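Xylose isomerase-like TIM barrel (PDB 2QW5) probably acts as a sugar or sugar-phosphate isomerase or epimerase, holding a zinc ion and D-xylose in the mouth of a TIM barrel. Local coordinates at residues Phe18-Gln23 / Ile286-Asn291; Ile32-Ile37 / His72-Glu77; Glu58-Asp63 / Lys112-Ile117; Met127-Ile132 / Ala181-Thr186. All coordinates share one frame; numbering follows the deposited sequence.

Contact 1: Phe18-Gln23 / Ile286-Asn291; sequences FTTNLQ and IPAFTN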
loop_
_atom_site.group_PDB
_atom_site.type_symbol
_atom_site.label_atom_id
_atom_site.label_comp_id
_atom_site.label_asym_id
_atom_site.label_seq_id
_atom_site.Cartn_x
_atom_site.Cartn_y
_atom_site.Cartn_z
ATOM N N PHE A 18 -6.678 26.181 -5.418
ATOM C CA PHE A 18 -5.735 26.579 -4.366
ATOM C C PHE A 18 -5.595 25.668 -3.157
ATOM O O PHE A 18 -4.494 25.553 -2.597
ATOM C CB PHE A 18 -6.164 27.962 -3.806
ATOM C CG PHE A 18 -6.497 28.968 -4.852
ATOM C CD1 PHE A 18 -5.511 29.513 -5.647
ATOM C CD2 PHE A 18 -7.801 29.395 -5.044
ATOM C CE1 PHE A 18 -5.822 30.453 -6.642
ATOM C CE2 PHE A 18 -8.120 30.324 -6.033
ATOM C CZ PHE A 18 -7.122 30.870 -6.827
ATOM N N THR A 19 -6.693 25.038 -2.722
ATOM C CA THR A 19 -6.699 24.376 -1.430
ATOM C C THR A 19 -7.867 23.449 -1.206
ATOM O O THR A 19 -8.806 23.472 -1.974
ATOM C CB THR A 19 -6.761 25.470 -0.332
ATOM O OG1 THR A 19 -6.478 24.916 0.949
ATOM C CG2 THR A 19 -8.126 26.199 -0.322
ATOM N N THR A 20 -7.763 22.600 -0.186
ATOM C CA THR A 20 -8.899 21.770 0.297
ATOM C C THR A 20 -9.386 22.258 1.700
ATOM O O THR A 20 -10.336 21.682 2.284
ATOM C CB THR A 20 -8.565 20.262 0.359
ATOM O OG1 THR A 20 -7.582 20.029 1.360
ATOM C CG2 THR A 20 -8.081 19.756 -0.954
ATOM N N ASN A 21 -8.755 23.316 2.234
ATOM C CA ASN A 21 -9.031 23.827 3.588
ATOM C C ASN A 21 -9.021 25.358 3.615
ATOM O O ASN A 21 -7.974 25.996 3.424
ATOM C CB ASN A 21 -7.998 23.278 4.586
ATOM C CG ASN A 21 -8.428 23.444 6.037
ATOM O OD1 ASN A 21 -9.029 24.453 6.437
ATOM N ND2 ASN A 21 -8.130 22.442 6.840
ATOM N N LEU A 22 -10.197 25.926 3.880
ATOM C CA LEU A 22 -10.368 27.363 3.947
ATOM C C LEU A 22 -9.760 28.002 5.214
ATOM O O LEU A 22 -9.609 29.216 5.220
ATOM C CB LEU A 22 -11.868 27.769 3.736
ATOM C CG LEU A 22 -12.276 28.003 2.267
ATOM C CD1 LEU A 22 -11.676 29.331 1.778
ATOM C CD2 LEU A 22 -11.927 26.883 1.304
ATOM N N GLN A 23 -9.416 27.212 6.245
ATOM C CA GLN A 23 -8.814 27.707 7.506
ATOM C C GLN A 23 -9.513 28.991 7.970
ATOM O O GLN A 23 -8.879 30.061 8.069
ATOM C CB GLN A 23 -7.322 27.997 7.313
ATOM C CG GLN A 23 -6.462 26.897 6.734
ATOM C CD GLN A 23 -4.969 27.231 6.921
ATOM O OE1 GLN A 23 -4.513 27.430 8.063
ATOM N NE2 GLN A 23 -4.218 27.286 5.825
ATOM N N ILE A 286 -1.877 20.438 -6.478
ATOM C CA ILE A 286 -1.500 20.839 -5.133
ATOM C C ILE A 286 -1.313 19.538 -4.383
ATOM O O ILE A 286 -1.933 18.502 -4.766
ATOM C CB ILE A 286 -2.551 21.788 -4.394
ATOM C CG1 ILE A 286 -3.951 21.156 -4.334
ATOM C CG2 ILE A 286 -2.571 23.162 -5.063
ATOM C CD1 ILE A 286 -4.966 21.923 -3.444
ATOM N N PRO A 287 -0.535 19.556 -3.288
ATOM C CA PRO A 287 -0.296 18.317 -2.522
ATOM C C PRO A 287 -1.541 17.465 -2.211
ATOM O O PRO A 287 -1.471 16.233 -2.286
ATOM C CB PRO A 287 0.365 18.839 -1.253
ATOM C CG PRO A 287 1.184 20.002 -1.752
ATOM C CD PRO A 287 0.224 20.689 -2.692
ATOM N N ALA A 288 -2.690 18.096 -1.961
ATOM C CA ALA A 288 -3.900 17.329 -1.673
ATOM C C ALA A 288 -4.388 16.433 -2.825
ATOM O O ALA A 288 -5.041 15.432 -2.547
ATOM C CB ALA A 288 -5.023 18.244 -1.168
ATOM N N PHE A 289 -4.030 16.757 -4.089
ATOM C CA PHE A 289 -4.532 16.051 -5.251
ATOM C C PHE A 289 -3.532 15.294 -6.096
ATOM O O PHE A 289 -3.963 14.460 -6.867
ATOM C CB PHE A 289 -5.318 17.015 -6.158
ATOM C CG PHE A 289 -6.512 17.640 -5.471
ATOM C CD1 PHE A 289 -7.479 16.832 -4.886
ATOM C CD2 PHE A 289 -6.670 19.014 -5.417
ATOM C CE1 PHE A 289 -8.568 17.386 -4.224
ATOM C CE2 PHE A 289 -7.760 19.576 -4.755
ATOM C CZ PHE A 289 -8.707 18.761 -4.171
ATOM N N THR A 290 -2.231 15.577 -5.981
ATOM C CA THR A 290 -1.236 14.932 -6.869
ATOM C C THR A 290 -1.286 13.409 -6.829
ATOM O O THR A 290 -1.344 12.745 -7.880
ATOM C CB THR A 290 0.176 15.501 -6.631
ATOM O OG1 THR A 290 0.429 15.552 -5.222
ATOM C CG2 THR A 290 0.260 16.880 -7.203
ATOM N N ASN A 291 -1.375 12.859 -5.625
ATOM C CA ASN A 291 -1.489 11.410 -5.479
ATOM C C ASN A 291 -2.896 10.850 -5.738
ATOM O O ASN A 291 -3.013 9.896 -6.472
ATOM C CB ASN A 291 -0.991 10.958 -4.099
ATOM C CG ASN A 291 -0.664 9.461 -4.039
ATOM O OD1 ASN A 291 -1.287 8.722 -3.301
ATOM N ND2 ASN A 291 0.278 9.025 -4.822
#
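T20 and F289 meet tip to tip: the methyl CG2 of T20 comes obliquely within 3.4 Å of CZ, the far carbon of the F289 ring. The same methyl presses just as closely on A288, with T20 CG2 to A288 CB at 3.4 Å, tighter than usual for two carbons. Both meetings follow from the T20 torsion (chi1 67°), which puts OG1 between the backbone N and carbonyl carbon and turns CG2 anti to the carbonyl carbon. I286 reaches across with its outermost carbon, CD1, which ends 3.6 Å from T19 CA, an aliphatic tip on backbone. These segments are two of the connections that leave a TIM barrel at the C-terminal ends of its strands, one following strand 11-14, the other holding a short, weakly bonded helical turn about 287-290 after strand 278-280. The F289 ring stands edge-to-face with F283 and F16, and its side chain comes to about 4 Å from the bound D-xylose, nearest atoms, so the contact borders the sugar pocket. Within 18-23, N21 N donates to T19 OG1 in a nearly straight bond (3.1 Å, 167°), an ST turn, and Q23 N donates to N21 OD1 in the Asx turn that follows.

Contact 2: Ile32-Ile37 / His72-Glu77; sequences IVVAHI and HYLDSE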
loop_
_atom_site.group_PDB
_atom_site.type_symbol
_atom_site.label_atom_id
_atom_site.label_comp_id
_atom_site.label_asym_id
_atom_site.label_seq_id
_atom_site.Cartn_x
_atom_site.Cartn_y
_atom_site.Cartn_z
ATOM N N ILE A 32 -5.452 35.994 2.143
ATOM C CA ILE A 32 -5.143 35.280 0.905
ATOM C C ILE A 32 -6.439 34.900 0.172
ATOM O O ILE A 32 -6.554 35.158 -1.015
ATOM C CB ILE A 32 -4.250 34.034 1.146
ATOM C CG1 ILE A 32 -2.871 34.464 1.670
ATOM C CG2 ILE A 32 -4.054 33.274 -0.129
ATOM C CD1 ILE A 32 -1.977 33.270 2.096
ATOM N N VAL A 33 -7.405 34.338 0.894
ATOM C CA VAL A 33 -8.732 34.011 0.341
ATOM C C VAL A 33 -9.388 35.238 -0.346
ATOM O O VAL A 33 -9.853 35.147 -1.506
ATOM C CB VAL A 33 -9.668 33.434 1.442
ATOM C CG1 VAL A 33 -11.087 33.207 0.898
ATOM C CG2 VAL A 33 -9.102 32.140 2.001
ATOM N N VAL A 34 -9.357 36.388 0.336
ATOM C CA VAL A 34 -9.962 37.619 -0.189
ATOM C C VAL A 34 -9.232 38.135 -1.426
ATOM O O VAL A 34 -9.881 38.501 -2.396
ATOM C CB VAL A 34 -10.156 38.679 0.913
ATOM C CG1 VAL A 34 -10.563 40.048 0.322
ATOM C CG2 VAL A 34 -11.184 38.150 1.969
ATOM N N ALA A 35 -7.894 38.106 -1.414
ATOM C CA ALA A 35 -7.092 38.538 -2.574
ATOM C C ALA A 35 -7.329 37.655 -3.806
ATOM O O ALA A 35 -7.381 38.166 -4.914
ATOM C CB ALA A 35 -5.600 38.606 -2.223
ATOM N N HIS A 36 -7.509 36.338 -3.613
ATOM C CA HIS A 36 -7.845 35.427 -4.730
ATOM C C HIS A 36 -9.212 35.770 -5.300
ATOM O O HIS A 36 -9.367 35.900 -6.510
ATOM C CB HIS A 36 -7.888 33.944 -4.304
ATOM C CG HIS A 36 -6.545 33.331 -4.019
ATOM N ND1 HIS A 36 -5.403 33.684 -4.702
ATOM C CD2 HIS A 36 -6.191 32.316 -3.200
ATOM C CE1 HIS A 36 -4.386 32.968 -4.252
ATOM N NE2 HIS A 36 -4.843 32.115 -3.356
ATOM N N ILE A 37 -10.199 35.921 -4.415
ATOM C CA ILE A 37 -11.580 36.251 -4.819
ATOM C C ILE A 37 -11.632 37.557 -5.616
ATOM O O ILE A 37 -12.284 37.603 -6.647
ATOM C CB ILE A 37 -12.544 36.344 -3.617
ATOM C CG1 ILE A 37 -12.817 34.959 -3.021
ATOM C CG2 ILE A 37 -13.896 36.983 -4.031
ATOM C CD1 ILE A 37 -13.617 34.967 -1.745
ATOM N N HIS A 72 -18.486 37.173 7.459
ATOM C CA HIS A 72 -18.479 38.571 7.897
ATOM C C HIS A 72 -17.235 39.325 7.442
ATOM O O HIS A 72 -17.331 40.493 7.110
ATOM C CB HIS A 72 -18.682 38.713 9.399
ATOM C CG HIS A 72 -20.035 38.259 9.858
ATOM N ND1 HIS A 72 -20.298 37.907 11.163
ATOM C CD2 HIS A 72 -21.191 38.063 9.176
ATOM C CE1 HIS A 72 -21.564 37.545 11.277
ATOM N NE2 HIS A 72 -22.129 37.629 10.085
ATOM N N TYR A 73 -16.098 38.641 7.394
ATOM C CA TYR A 73 -14.852 39.250 6.924
ATOM C C TYR A 73 -14.912 39.518 5.400
ATOM O O TYR A 73 -14.444 40.565 4.920
ATOM C CB TYR A 73 -13.648 38.371 7.307
ATOM C CG TYR A 73 -12.346 38.955 6.851
ATOM C CD1 TYR A 73 -11.787 40.048 7.529
ATOM C CD2 TYR A 73 -11.676 38.453 5.734
ATOM C CE1 TYR A 73 -10.587 40.640 7.093
ATOM C CE2 TYR A 73 -10.475 39.019 5.307
ATOM C CZ TYR A 73 -9.938 40.104 5.996
ATOM O OH TYR A 73 -8.757 40.651 5.575
ATOM N N LEU A 74 -15.469 38.567 4.637
ATOM C CA LEU A 74 -15.661 38.783 3.202
ATOM C C LEU A 74 -16.579 39.998 2.990
ATOM O O LEU A 74 -16.281 40.849 2.158
ATOM C CB LEU A 74 -16.261 37.554 2.489
ATOM C CG LEU A 74 -15.569 36.163 2.482
ATOM C CD1 LEU A 74 -16.406 35.238 1.598
ATOM C CD2 LEU A 74 -14.123 36.132 2.072
ATOM N N ASP A 75 -17.645 40.099 3.789
ATOM C CA ASP A 75 -18.601 41.237 3.684
ATOM C C ASP A 75 -17.923 42.563 4.002
ATOM O O ASP A 75 -18.075 43.531 3.246
ATOM C CB ASP A 75 -19.797 41.043 4.615
ATOM C CG ASP A 75 -20.664 39.882 4.224
ATOM O OD1 ASP A 75 -20.549 39.388 3.074
ATOM O OD2 ASP A 75 -21.451 39.449 5.096
ATOM N N SER A 76 -17.122 42.579 5.058
ATOM C CA SER A 76 -16.388 43.796 5.451
ATOM C C SER A 76 -15.340 44.215 4.406
ATOM O O SER A 76 -14.981 45.399 4.333
ATOM C CB SER A 76 -15.763 43.641 6.839
ATOM O OG SER A 76 -14.654 42.780 6.821
ATOM N N GLU A 77 -14.855 43.267 3.602
ATOM C CA GLU A 77 -13.944 43.577 2.482
ATOM C C GLU A 77 -14.617 43.992 1.150
ATOM O O GLU A 77 -13.943 44.037 0.119
ATOM C CB GLU A 77 -12.975 42.375 2.263
ATOM C CG GLU A 77 -11.943 42.211 3.383
ATOM C CD GLU A 77 -10.892 43.347 3.375
ATOM O OE1 GLU A 77 -10.174 43.496 2.373
ATOM O OE2 GLU A 77 -10.805 44.098 4.364
#
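Apolar packing carries this meeting of two helices, and no hydrogen bond passes between the segments. V34 is the central side chain, its two methyls splitting the work. CG2, anti to the carbonyl carbon, sits 3.5 Å from Y73 CE2, approaching the ring obliquely, and 3.6 Å from L74 CD2, where the two side chains slide past each other in opposite directions. CG1, anti to the backbone N (chi1 170°), instead lies 3.9 Å from E77 CB. The methyl L74 CD2 is shared more widely: the I37 side chain crosses that of L74 at about a right angle, CD1 4.0 Å from L74 CD2, and V33 CG1 approaches more loosely. E77 CG, set by chi1 (-70°) anti to the carbonyl carbon, lies above one face of the Y73 ring, toward its rim. An alanine in place of V34 would lack both methyls and would probably leave Y73, L74 and the aliphatic part of E77 poorly packed against helix 27-42.

Polar bonding shapes the end of helix 60-76 rather than joining the two segments. S76 OG donates to Y73 O (2.9 Å) from above the carbonyl plane, and the same oxygen takes the backbone N-H of E77, so two donors grip it.

The axes of 32-37 and 72-76 approach to 10.8 Å, with a crossing angle of -51°. The helices are consecutive on the outside of the barrel, flanking strand 47-51, whose F48 and F50 receive I37 and V33; L79, in the loop after helix 60-76, packs against V34 and I37, and K38 NZ hydrogen-bonds to E77 O.

Contact 3: Glu58-Asp63 / Lys112-Ile117; sequences ENYAQD and KSRVDI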
loop_
_atom_site.group_PDB
_atom_site.type_symbol
_atom_site.label_atom_id
_atom_site.label_comp_id
_atom_site.label_asym_id
_atom_site.label_seq_id
_atom_site.Cartn_x
_atom_site.Cartn_y
_atom_site.Cartn_z
ATOM N N GLU A 58 -16.596 17.328 18.493
ATOM C CA GLU A 58 -16.598 18.275 19.607
ATOM C C GLU A 58 -16.446 19.726 19.170
ATOM O O GLU A 58 -16.739 20.609 19.961
ATOM C CB GLU A 58 -15.507 17.973 20.654
ATOM C CG GLU A 58 -14.063 17.795 20.139
ATOM C CD GLU A 58 -13.700 16.314 19.855
ATOM O OE1 GLU A 58 -14.577 15.478 19.416
ATOM O OE2 GLU A 58 -12.508 16.003 20.072
ATOM N N ASN A 59 -15.987 19.966 17.941
ATOM C CA ASN A 59 -15.792 21.328 17.395
ATOM C C ASN A 59 -16.881 21.850 16.436
ATOM O O ASN A 59 -16.640 22.845 15.749
ATOM C CB ASN A 59 -14.437 21.403 16.707
ATOM C CG ASN A 59 -13.297 21.060 17.617
ATOM O OD1 ASN A 59 -13.389 21.246 18.828
ATOM N ND2 ASN A 59 -12.196 20.563 17.037
ATOM N N TYR A 60 -18.066 21.239 16.395
ATOM C CA TYR A 60 -19.125 21.760 15.506
ATOM C C TYR A 60 -19.515 23.216 15.717
ATOM O O TYR A 60 -19.615 23.984 14.725
ATOM C CB TYR A 60 -20.383 20.906 15.529
ATOM C CG TYR A 60 -20.190 19.496 14.997
ATOM C CD1 TYR A 60 -19.302 19.211 13.938
ATOM C CD2 TYR A 60 -20.996 18.460 15.453
ATOM C CE1 TYR A 60 -19.148 17.923 13.435
ATOM C CE2 TYR A 60 -20.861 17.164 14.936
ATOM C CZ TYR A 60 -19.950 16.915 13.919
ATOM O OH TYR A 60 -19.765 15.674 13.427
ATOM N N ALA A 61 -19.693 23.592 16.981
ATOM C CA ALA A 61 -20.078 24.947 17.329
ATOM C C ALA A 61 -18.940 25.916 16.979
ATOM O O ALA A 61 -19.202 26.995 16.390
ATOM C CB ALA A 61 -20.486 25.027 18.801
ATOM N N GLN A 62 -17.691 25.520 17.270
ATOM C CA GLN A 62 -16.552 26.384 16.939
ATOM C C GLN A 62 -16.405 26.559 15.420
ATOM O O GLN A 62 -16.099 27.661 14.953
ATOM C CB GLN A 62 -15.240 25.896 17.587
ATOM C CG GLN A 62 -14.052 26.875 17.409
ATOM C CD GLN A 62 -14.366 28.286 17.908
ATOM O OE1 GLN A 62 -14.501 28.514 19.115
ATOM N NE2 GLN A 62 -14.491 29.231 16.978
ATOM N N ASP A 63 -16.651 25.502 14.652
ATOM C CA ASP A 63 -16.598 25.596 13.186
ATOM C C ASP A 63 -17.632 26.596 12.659
ATOM O O ASP A 63 -17.311 27.429 11.806
ATOM C CB ASP A 63 -16.866 24.227 12.523
ATOM C CG ASP A 63 -15.742 23.215 12.729
ATOM O OD1 ASP A 63 -14.585 23.634 12.906
ATOM O OD2 ASP A 63 -16.050 21.991 12.687
ATOM N N LYS A 112 -25.385 17.634 9.100
ATOM C CA LYS A 112 -26.207 18.806 9.591
ATOM C C LYS A 112 -25.321 19.983 9.962
ATOM O O LYS A 112 -25.668 21.168 9.689
ATOM C CB LYS A 112 -27.095 18.452 10.769
ATOM C CG LYS A 112 -28.298 17.530 10.460
ATOM C CD LYS A 112 -29.040 17.233 11.752
ATOM C CE LYS A 112 -30.366 16.552 11.497
ATOM N NZ LYS A 112 -31.076 16.179 12.760
ATOM N N SER A 113 -24.177 19.683 10.571
ATOM C CA SER A 113 -23.162 20.732 10.861
ATOM C C SER A 113 -22.701 21.420 9.588
ATOM O O SER A 113 -22.508 22.660 9.548
ATOM C CB SER A 113 -21.919 20.133 11.568
ATOM O OG SER A 113 -20.822 21.016 11.498
ATOM N N ARG A 114 -22.463 20.624 8.558
ATOM C CA ARG A 114 -21.971 21.157 7.304
ATOM C C ARG A 114 -23.081 21.932 6.607
ATOM O O ARG A 114 -22.800 22.993 6.029
ATOM C CB ARG A 114 -21.268 20.098 6.462
ATOM C CG ARG A 114 -19.762 19.874 6.786
ATOM C CD ARG A 114 -19.365 19.698 8.254
ATOM N NE ARG A 114 -17.931 19.912 8.454
ATOM C CZ ARG A 114 -17.343 20.310 9.582
ATOM N NH1 ARG A 114 -18.025 20.576 10.689
ATOM N NH2 ARG A 114 -16.024 20.430 9.599
ATOM N N VAL A 115 -24.330 21.461 6.700
ATOM C CA VAL A 115 -25.478 22.266 6.205
ATOM C C VAL A 115 -25.460 23.664 6.950
ATOM O O VAL A 115 -25.634 24.665 6.319
ATOM C CB VAL A 115 -26.877 21.578 6.371
ATOM C CG1 VAL A 115 -28.034 22.549 6.042
ATOM C CG2 VAL A 115 -27.034 20.277 5.510
ATOM N N ASP A 116 -25.305 23.680 8.284
ATOM C CA ASP A 116 -25.244 24.934 9.068
ATOM C C ASP A 116 -24.151 25.869 8.611
ATOM O O ASP A 116 -24.371 27.073 8.486
ATOM C CB ASP A 116 -25.021 24.687 10.565
ATOM C CG ASP A 116 -26.203 24.006 11.255
ATOM O OD1 ASP A 116 -27.316 23.984 10.701
ATOM O OD2 ASP A 116 -26.004 23.539 12.398
ATOM N N ILE A 117 -22.964 25.312 8.368
ATOM C CA ILE A 117 -21.814 26.105 7.846
ATOM C C ILE A 117 -22.134 26.711 6.455
ATOM O O ILE A 117 -21.783 27.856 6.147
ATOM C CB ILE A 117 -20.545 25.172 7.756
ATOM C CG1 ILE A 117 -20.040 24.829 9.163
ATOM C CG2 ILE A 117 -19.460 25.737 6.830
ATOM C CD1 ILE A 117 -18.936 23.759 9.150
HETATM O O HOH W 1 -21.194 23.458 12.606
#
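A salt bridge between D63 and R114 is the chief polar link from helix 60-76 to helix 101-120. R114 NH1 donates to D63 OD2 over 3.1 Å at 156°; the oxygen lies at the guanidinium edge, near its plane, yet is itself met from above the carboxylate plane, the two flat groups being turned 75° apart. NH2 adds a weak bond to the same oxygen. NH1 also donates to S113 OG at 2.9 Å, again in the guanidinium plane, so one nitrogen joins the carboxylate to the neighbouring serine. A water continues this network, 2.7 Å from S113 OG and donating to Y60 O.

Packing surrounds the polar centre. S113 CB lies over one face of the Y60 ring in a CH-pi contact, 3.9 Å from the centroid, while I117 CD1 sits above one face of the R114 guanidinium, toward its rim, and touches D63 CB at 4.0 Å. A bend at chi2 (48°) carries the R114 guanidinium toward D63, where NH2 also hydrogen-bonds to A53 O. A leucine in place of R114 would lack the guanidinium and would probably leave D63, S113 OG and A53 O without these bonds at the helix interface.

With its charge facing the D63 carboxylate and its N-H groups shared with two neutral acceptors, the buried R114 is likely to stay protonated, and D63 to be held as the anion.

Contact 4: Met127-Ile132 / Ala181-Thr186; sequences MGPIVI and AIEPIT. With ZN (zinc ion), chain D; XLS (D-xylose), chain C.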
loop_
_atom_site.group_PDB
_atom_site.type_symbol
_atom_site.label_atom_id
_atom_site.label_comp_id
_atom_site.label_asym_id
_atom_site.label_seq_id
_atom_site.Cartn_x
_atom_site.Cartn_y
_atom_site.Cartn_z
HETATM N N MSE A 127 -22.846 20.577 -1.964
HETATM C CA MSE A 127 -22.680 19.456 -2.905
HETATM C C MSE A 127 -21.544 18.546 -2.526
HETATM O O MSE A 127 -20.681 18.930 -1.756
HETATM C CB MSE A 127 -22.380 19.982 -4.314
HETATM C CG MSE A 127 -21.120 20.879 -4.370
HETATM SE SE MSE A 127 -20.184 20.533 -5.920
HETATM C CE MSE A 127 -19.557 18.710 -5.672
ATOM N N GLY A 128 -21.563 17.330 -3.061
ATOM C CA GLY A 128 -20.421 16.442 -2.940
ATOM C C GLY A 128 -20.814 15.014 -2.688
ATOM O O GLY A 128 -21.986 14.685 -2.800
ATOM N N PRO A 129 -19.808 14.152 -2.401
ATOM C CA PRO A 129 -19.985 12.735 -2.148
ATOM C C PRO A 129 -20.439 12.465 -0.690
ATOM O O PRO A 129 -19.688 11.897 0.127
ATOM C CB PRO A 129 -18.600 12.172 -2.456
ATOM C CG PRO A 129 -17.673 13.299 -2.056
ATOM C CD PRO A 129 -18.374 14.539 -2.349
ATOM N N ILE A 130 -21.714 12.786 -0.433
ATOM C CA ILE A 130 -22.304 12.726 0.898
ATOM C C ILE A 130 -23.108 11.420 1.220
ATOM O O ILE A 130 -23.806 11.386 2.238
ATOM C CB ILE A 130 -23.134 13.998 1.206
ATOM C CG1 ILE A 130 -24.336 14.163 0.262
ATOM C CG2 ILE A 130 -22.196 15.295 1.153
ATOM C CD1 ILE A 130 -25.277 15.263 0.645
ATOM N N VAL A 131 -22.999 10.397 0.356
ATOM C CA VAL A 131 -23.672 9.092 0.549
ATOM C C VAL A 131 -22.630 8.039 0.963
ATOM O O VAL A 131 -22.642 7.546 2.087
ATOM C CB VAL A 131 -24.434 8.690 -0.716
ATOM C CG1 VAL A 131 -25.195 7.357 -0.491
ATOM C CG2 VAL A 131 -25.398 9.825 -1.165
ATOM N N ILE A 132 -21.745 7.674 0.046
ATOM C CA ILE A 132 -20.688 6.717 0.292
ATOM C C ILE A 132 -19.427 7.608 0.530
ATOM O O ILE A 132 -19.228 8.568 -0.245
ATOM C CB ILE A 132 -20.438 5.820 -0.936
ATOM C CG1 ILE A 132 -21.734 5.094 -1.386
ATOM C CG2 ILE A 132 -19.299 4.822 -0.677
ATOM C CD1 ILE A 132 -22.298 4.156 -0.366
ATOM N N ALA A 181 -26.826 18.746 -3.208
ATOM C CA ALA A 181 -26.480 18.262 -4.578
ATOM C C ALA A 181 -25.462 17.144 -4.500
ATOM O O ALA A 181 -24.276 17.408 -4.422
ATOM C CB ALA A 181 -25.976 19.404 -5.434
ATOM N N ILE A 182 -25.950 15.883 -4.508
ATOM C CA ILE A 182 -25.115 14.680 -4.463
ATOM C C ILE A 182 -24.418 14.502 -5.807
ATOM O O ILE A 182 -25.027 14.670 -6.861
ATOM C CB ILE A 182 -25.910 13.390 -4.144
ATOM C CG1 ILE A 182 -26.677 13.490 -2.818
ATOM C CG2 ILE A 182 -24.956 12.175 -4.047
ATOM C CD1 ILE A 182 -27.707 12.286 -2.558
ATOM N N GLU A 183 -23.141 14.129 -5.763
ATOM C CA GLU A 183 -22.307 14.055 -6.958
ATOM C C GLU A 183 -21.973 12.621 -7.399
ATOM O O GLU A 183 -21.399 11.863 -6.622
ATOM C CB GLU A 183 -20.998 14.828 -6.685
ATOM C CG GLU A 183 -20.147 15.044 -7.946
ATOM C CD GLU A 183 -18.835 15.749 -7.675
ATOM O OE1 GLU A 183 -18.420 15.789 -6.482
ATOM O OE2 GLU A 183 -18.238 16.246 -8.687
ATOM N N PRO A 184 -22.360 12.237 -8.642
ATOM C CA PRO A 184 -21.821 11.015 -9.233
ATOM C C PRO A 184 -20.352 11.318 -9.511
ATOM O O PRO A 184 -20.053 12.385 -10.050
ATOM C CB PRO A 184 -22.587 10.865 -10.547
ATOM C CG PRO A 184 -23.711 11.825 -10.467
ATOM C CD PRO A 184 -23.283 12.908 -9.575
ATOM N N ILE A 185 -19.461 10.441 -9.066
ATOM C CA ILE A 185 -17.998 10.636 -9.202
ATOM C C ILE A 185 -17.432 9.393 -9.864
ATOM O O ILE A 185 -17.832 8.302 -9.516
ATOM C CB ILE A 185 -17.364 10.873 -7.818
ATOM C CG1 ILE A 185 -17.711 12.284 -7.325
ATOM C CG2 ILE A 185 -15.833 10.711 -7.831
ATOM C CD1 ILE A 185 -17.320 12.598 -5.895
ATOM N N THR A 186 -16.480 9.567 -10.760
ATOM C CA THR A 186 -15.856 8.486 -11.498
ATOM C C THR A 186 -15.336 7.361 -10.627
ATOM O O THR A 186 -14.878 7.594 -9.507
ATOM C CB THR A 186 -14.674 8.980 -12.396
ATOM O OG1 THR A 186 -14.118 7.855 -13.097
ATOM C CG2 THR A 186 -13.556 9.669 -11.603
HETATM ZN ZN ZN D . -16.937 17.887 -9.114
HETATM C C1 XLS C . -13.902 15.354 -6.296
HETATM C C2 XLS C . -14.702 15.409 -5.001
HETATM C C3 XLS C . -13.822 15.391 -3.702
HETATM C C4 XLS C . -14.340 16.268 -2.580
HETATM O O1 XLS C . -14.297 14.670 -7.491
HETATM O O2 XLS C . -15.655 16.472 -5.018
HETATM O O3 XLS C . -12.438 15.732 -3.802
HETATM O O4 XLS C . -15.691 15.968 -2.375
HETATM O O HOH W 2 -15.397 16.678 -8.583
#
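Strands 125-128 and 179-182 run parallel, joined by hydrogen bonds from G128 N to A181 O (3.0 Å, in the carbonyl plane) and, where the second strand gives way to loop, from E183 N to G128 O (3.2 Å), the donor standing well above that carbonyl plane. G128 has phi 140°, where a CB would jam against the preceding carbonyl and strike P129 CD. M127, present as selenomethionine, and E183 lie side by side and point the same way; bends in M127 bring its CE to 3.2 Å from E183 OE1. Extended beyond CG, E183 divides its carboxylate between two partners: OE2 binds zinc at 2.1 Å, and OE1 accepts a hydrogen bond from xylose O2 at 3.2 Å. These are neighbouring strands of the eight-stranded TIM barrel, and the segments follow them out of the C-terminal strand ends, where the active site of this fold lies; D216, Q247 and E281 complete the protein ligands of the metal. A zinc-bound water donates to xylose O1, a second link from metal to sugar. P129, centre of an inverse gamma turn, brings CD to 3.0 Å from xylose O4, and its CB meets I185 CD1 at 3.7 Å, both residues lining the pocket. I182 crosses I130 and V131 at about right angles, I182 CG1 against I130 CG1, and I182 CD1 3.7 Å from V131 CG2.

From the N terminus, the loop after strand 11-14 supplies residues 18-23, whose partner, 286-291, follows the last barrel strand; contact 1 thus closes a loop of 262 residues that holds the other three. Inside it, contact 2 closes a loop of 34 residues, tying helix 27-42 to the end of helix 60-76, and contact 3 one of 48, tying the start of that same helix to helix 101-120. These two cross along the chain. Contact 4 opens after contact 3 has closed, ends another 48-residue loop and joins neighbouring strands at the zinc site. Contacts 1 and 2 touch directly, F18 against H36 and L22 against V33; contacts 3 and 4 stay about 7 Å apart, nearest atoms.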